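Local coordinates for malate dehydrogenase (Aeropyrum pernix, PDB 2D4A), which catalyses the reversible NAD- or NADP-dependent oxidation of (S)-malate to oxaloacetate and can also oxidise tartrate, at the interface of chains A and B. Residues are numbered along the deposited sequence; one frame, centred on the assembly and turned at random. Chains: chain A/B, Malate dehydrogenase.

The interface of chains A and B. Residues chain A 34-35, 37-39, 41-43; chain B 213, 216-217, 219, 222-223.
The ring of B:Tyr219 lies against one face of the B:Arg217 guanidinium, its CE1 3.2 Å above that plane, and B:Arg217 NE in turn sits over the ring toward its rim. At the guanidinium edge are A:Glu39 CG, B:Tyr219 O, B:Asn222 N and B:Tyr223 CE2. The B:Tyr223 ring has the amide OD1 of B:Asn222 over one face, methyl CD1 of A:Leu43 near the rim of the other, and A:Glu39 CG and A:Asp42 C at its edge. Arginine suits the centre because its flat cation serves two acids: B:Arg217 NH1 forms a salt bridge to A:Glu39 OE1 at 2.9 Å. Its NH2 forms another to A:Asp42 OD2. B:Arg217 NE steadies the extended chain by bonding to B:Tyr219 O at 2.8 Å. An alanine here removes the guanidinium; A:Asp42 and A:Glu39 would probably be held less firmly, though A:Glu39 keeps A:Lys35. A:Asp42 OD2 accepts nearly straight bonds from the backbone N of B:Tyr223 (2.8 Å, 170°) and of B:Asn222, both from above the carboxylate plane; this acid from the partner chain, at the N-terminal end of helix 223-238, would probably be stabilised as an anion. B:Tyr223 OH donates to A:Glu39 OE1 at 2.6 Å. B:Leu216 CD1 packs on A:Gly38 CA (3.7 Å), where glycine permits close approach. Helix 35-50 of the NAD-binding domain thus docks on the partner's helix 196-217, the loop after it and the first residue of helix 223-238, in a two-fold interface of the homotetramer; the contact's centre lies about 27 Å from A:His172, the catalytic proton acceptor.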
loop_
_atom_site.group_PDB
_atom_site.type_symbol
_atom_site.label_atom_id
_atom_site.label_comp_id
_atom_site.label_asym_id
_atom_site.label_seq_id
_atom_site.Cartn_x
_atom_site.Cartn_y
_atom_site.Cartn_z
ATOM N N GLY A 34 -28.070 -16.602 -2.592
ATOM C CA GLY A 34 -28.115 -15.154 -2.603
ATOM C C GLY A 34 -27.158 -14.482 -1.630
ATOM O O GLY A 34 -26.652 -13.406 -1.927
ATOM N N LYS A 35 -26.895 -15.101 -0.479
ATOM C CA LYS A 35 -25.993 -14.504 0.512
ATOM C C LYS A 35 -24.612 -14.140 -0.021
ATOM O O LYS A 35 -24.187 -12.999 0.097
ATOM C CB LYS A 35 -25.822 -15.418 1.732
ATOM C CG LYS A 35 -24.825 -14.873 2.766
ATOM C CD LYS A 35 -25.534 -14.269 3.964
ATOM C CE LYS A 35 -24.898 -12.958 4.450
ATOM N NZ LYS A 35 -23.544 -13.093 5.058
ATOM N N GLN A 37 -23.617 -14.051 -3.169
ATOM C CA GLN A 37 -23.730 -13.218 -4.352
ATOM C C GLN A 37 -23.885 -11.763 -3.912
ATOM O O GLN A 37 -23.074 -10.908 -4.262
ATOM C CB GLN A 37 -24.934 -13.633 -5.206
ATOM C CG GLN A 37 -24.766 -14.923 -6.013
ATOM C CD GLN A 37 -25.065 -16.187 -5.206
ATOM O OE1 GLN A 37 -25.739 -16.141 -4.171
ATOM N NE2 GLN A 37 -24.580 -17.327 -5.693
ATOM N N GLY A 38 -24.921 -11.487 -3.131
ATOM C CA GLY A 38 -25.149 -10.130 -2.680
ATOM C C GLY A 38 -23.979 -9.546 -1.921
ATOM O O GLY A 38 -23.671 -8.358 -2.034
ATOM N N GLU A 39 -23.306 -10.378 -1.142
ATOM C CA GLU A 39 -22.192 -9.873 -0.375
ATOM C C GLU A 39 -21.025 -9.493 -1.306
ATOM O O GLU A 39 -20.374 -8.454 -1.127
ATOM C CB GLU A 39 -21.776 -10.907 0.674
ATOM C CG GLU A 39 -21.136 -10.252 1.878
ATOM C CD GLU A 39 -22.001 -10.241 3.121
ATOM O OE1 GLU A 39 -21.901 -9.258 3.883
ATOM O OE2 GLU A 39 -22.749 -11.209 3.362
ATOM N N LEU A 41 -21.347 -8.574 -4.260
ATOM C CA LEU A 41 -21.787 -7.410 -5.021
ATOM C C LEU A 41 -21.496 -6.126 -4.241
ATOM O O LEU A 41 -21.035 -5.140 -4.812
ATOM C CB LEU A 41 -23.284 -7.512 -5.339
ATOM C CG LEU A 41 -23.910 -6.383 -6.163
ATOM C CD1 LEU A 41 -23.206 -6.251 -7.483
ATOM C CD2 LEU A 41 -25.389 -6.667 -6.383
ATOM N N ASP A 42 -21.752 -6.142 -2.937
ATOM C CA ASP A 42 -21.483 -4.971 -2.120
ATOM C C ASP A 42 -19.969 -4.788 -2.082
ATOM O O ASP A 42 -19.459 -3.676 -2.184
ATOM C CB ASP A 42 -22.048 -5.168 -0.704
ATOM C CG ASP A 42 -21.908 -3.923 0.178
ATOM O OD1 ASP A 42 -21.906 -2.799 -0.361
ATOM O OD2 ASP A 42 -21.834 -4.069 1.414
ATOM N N LEU A 43 -19.248 -5.891 -1.959
ATOM C CA LEU A 43 -17.795 -5.830 -1.905
ATOM C C LEU A 43 -17.212 -5.334 -3.234
ATOM O O LEU A 43 -16.290 -4.514 -3.254
ATOM C CB LEU A 43 -17.244 -7.213 -1.560
ATOM C CG LEU A 43 -15.802 -7.328 -1.069
ATOM C CD1 LEU A 43 -15.618 -6.616 0.268
ATOM C CD2 LEU A 43 -15.465 -8.794 -0.943
ATOM N N ILE B 213 -28.935 -5.828 -3.182
ATOM C CA ILE B 213 -28.052 -6.451 -2.206
ATOM C C ILE B 213 -28.771 -6.760 -0.902
ATOM O O ILE B 213 -28.404 -7.685 -0.170
ATOM C CB ILE B 213 -26.804 -5.584 -1.960
ATOM C CG1 ILE B 213 -27.159 -4.114 -2.069
ATOM C CG2 ILE B 213 -25.761 -5.873 -3.038
ATOM C CD1 ILE B 213 -25.951 -3.222 -2.253
ATOM N N LEU B 216 -30.850 -10.036 -1.613
ATOM C CA LEU B 216 -29.915 -11.158 -1.689
ATOM C C LEU B 216 -29.230 -11.622 -0.390
ATOM O O LEU B 216 -29.045 -12.824 -0.211
ATOM C CB LEU B 216 -28.826 -10.850 -2.732
ATOM C CG LEU B 216 -29.180 -10.841 -4.225
ATOM C CD1 LEU B 216 -27.948 -10.529 -5.065
ATOM C CD2 LEU B 216 -29.746 -12.192 -4.609
ATOM N N ARG B 217 -28.840 -10.698 0.494
ATOM C CA ARG B 217 -28.159 -11.081 1.737
ATOM C C ARG B 217 -28.878 -10.659 3.025
ATOM O O ARG B 217 -28.452 -11.017 4.127
ATOM C CB ARG B 217 -26.726 -10.535 1.758
ATOM C CG ARG B 217 -26.643 -9.024 1.937
ATOM C CD ARG B 217 -25.206 -8.521 2.078
ATOM N NE ARG B 217 -25.156 -7.086 2.394
ATOM C CZ ARG B 217 -24.033 -6.387 2.551
ATOM N NH1 ARG B 217 -22.857 -6.983 2.420
ATOM N NH2 ARG B 217 -24.087 -5.096 2.843
ATOM N N TYR B 219 -29.203 -7.650 4.448
ATOM C CA TYR B 219 -28.969 -6.315 5.036
ATOM C C TYR B 219 -28.396 -5.383 3.991
ATOM O O TYR B 219 -27.589 -5.847 3.161
ATOM C CB TYR B 219 -28.194 -6.368 6.322
ATOM C CG TYR B 219 -26.793 -6.928 6.178
ATOM C CD1 TYR B 219 -25.716 -6.106 5.914
ATOM C CD2 TYR B 219 -26.601 -8.305 6.256
ATOM C CE1 TYR B 219 -24.444 -6.642 5.776
ATOM C CE2 TYR B 219 -25.341 -8.842 6.117
ATOM C CZ TYR B 219 -24.269 -8.004 5.881
ATOM O OH TYR B 219 -23.012 -8.546 5.743
ATOM N N ASN B 222 -23.104 -2.100 3.054
ATOM C CA ASN B 222 -22.226 -1.583 4.105
ATOM C C ASN B 222 -20.774 -1.374 3.671
ATOM O O ASN B 222 -20.115 -0.450 4.159
ATOM C CB ASN B 222 -22.294 -2.450 5.380
ATOM C CG ASN B 222 -21.704 -3.831 5.194
ATOM O OD1 ASN B 222 -21.948 -4.490 4.181
ATOM N ND2 ASN B 222 -20.946 -4.292 6.183
ATOM N N TYR B 223 -20.282 -2.196 2.744
ATOM C CA TYR B 223 -18.898 -2.049 2.279
ATOM C C TYR B 223 -18.743 -0.842 1.331
ATOM O O TYR B 223 -17.735 -0.132 1.378
ATOM C CB TYR B 223 -18.402 -3.323 1.569
ATOM C CG TYR B 223 -18.673 -4.631 2.300
ATOM C CD1 TYR B 223 -18.250 -4.836 3.625
ATOM C CD2 TYR B 223 -19.355 -5.669 1.661
ATOM C CE1 TYR B 223 -18.509 -6.049 4.291
ATOM C CE2 TYR B 223 -19.615 -6.875 2.310
ATOM C CZ TYR B 223 -19.197 -7.060 3.619
ATOM O OH TYR B 223 -19.501 -8.250 4.237
#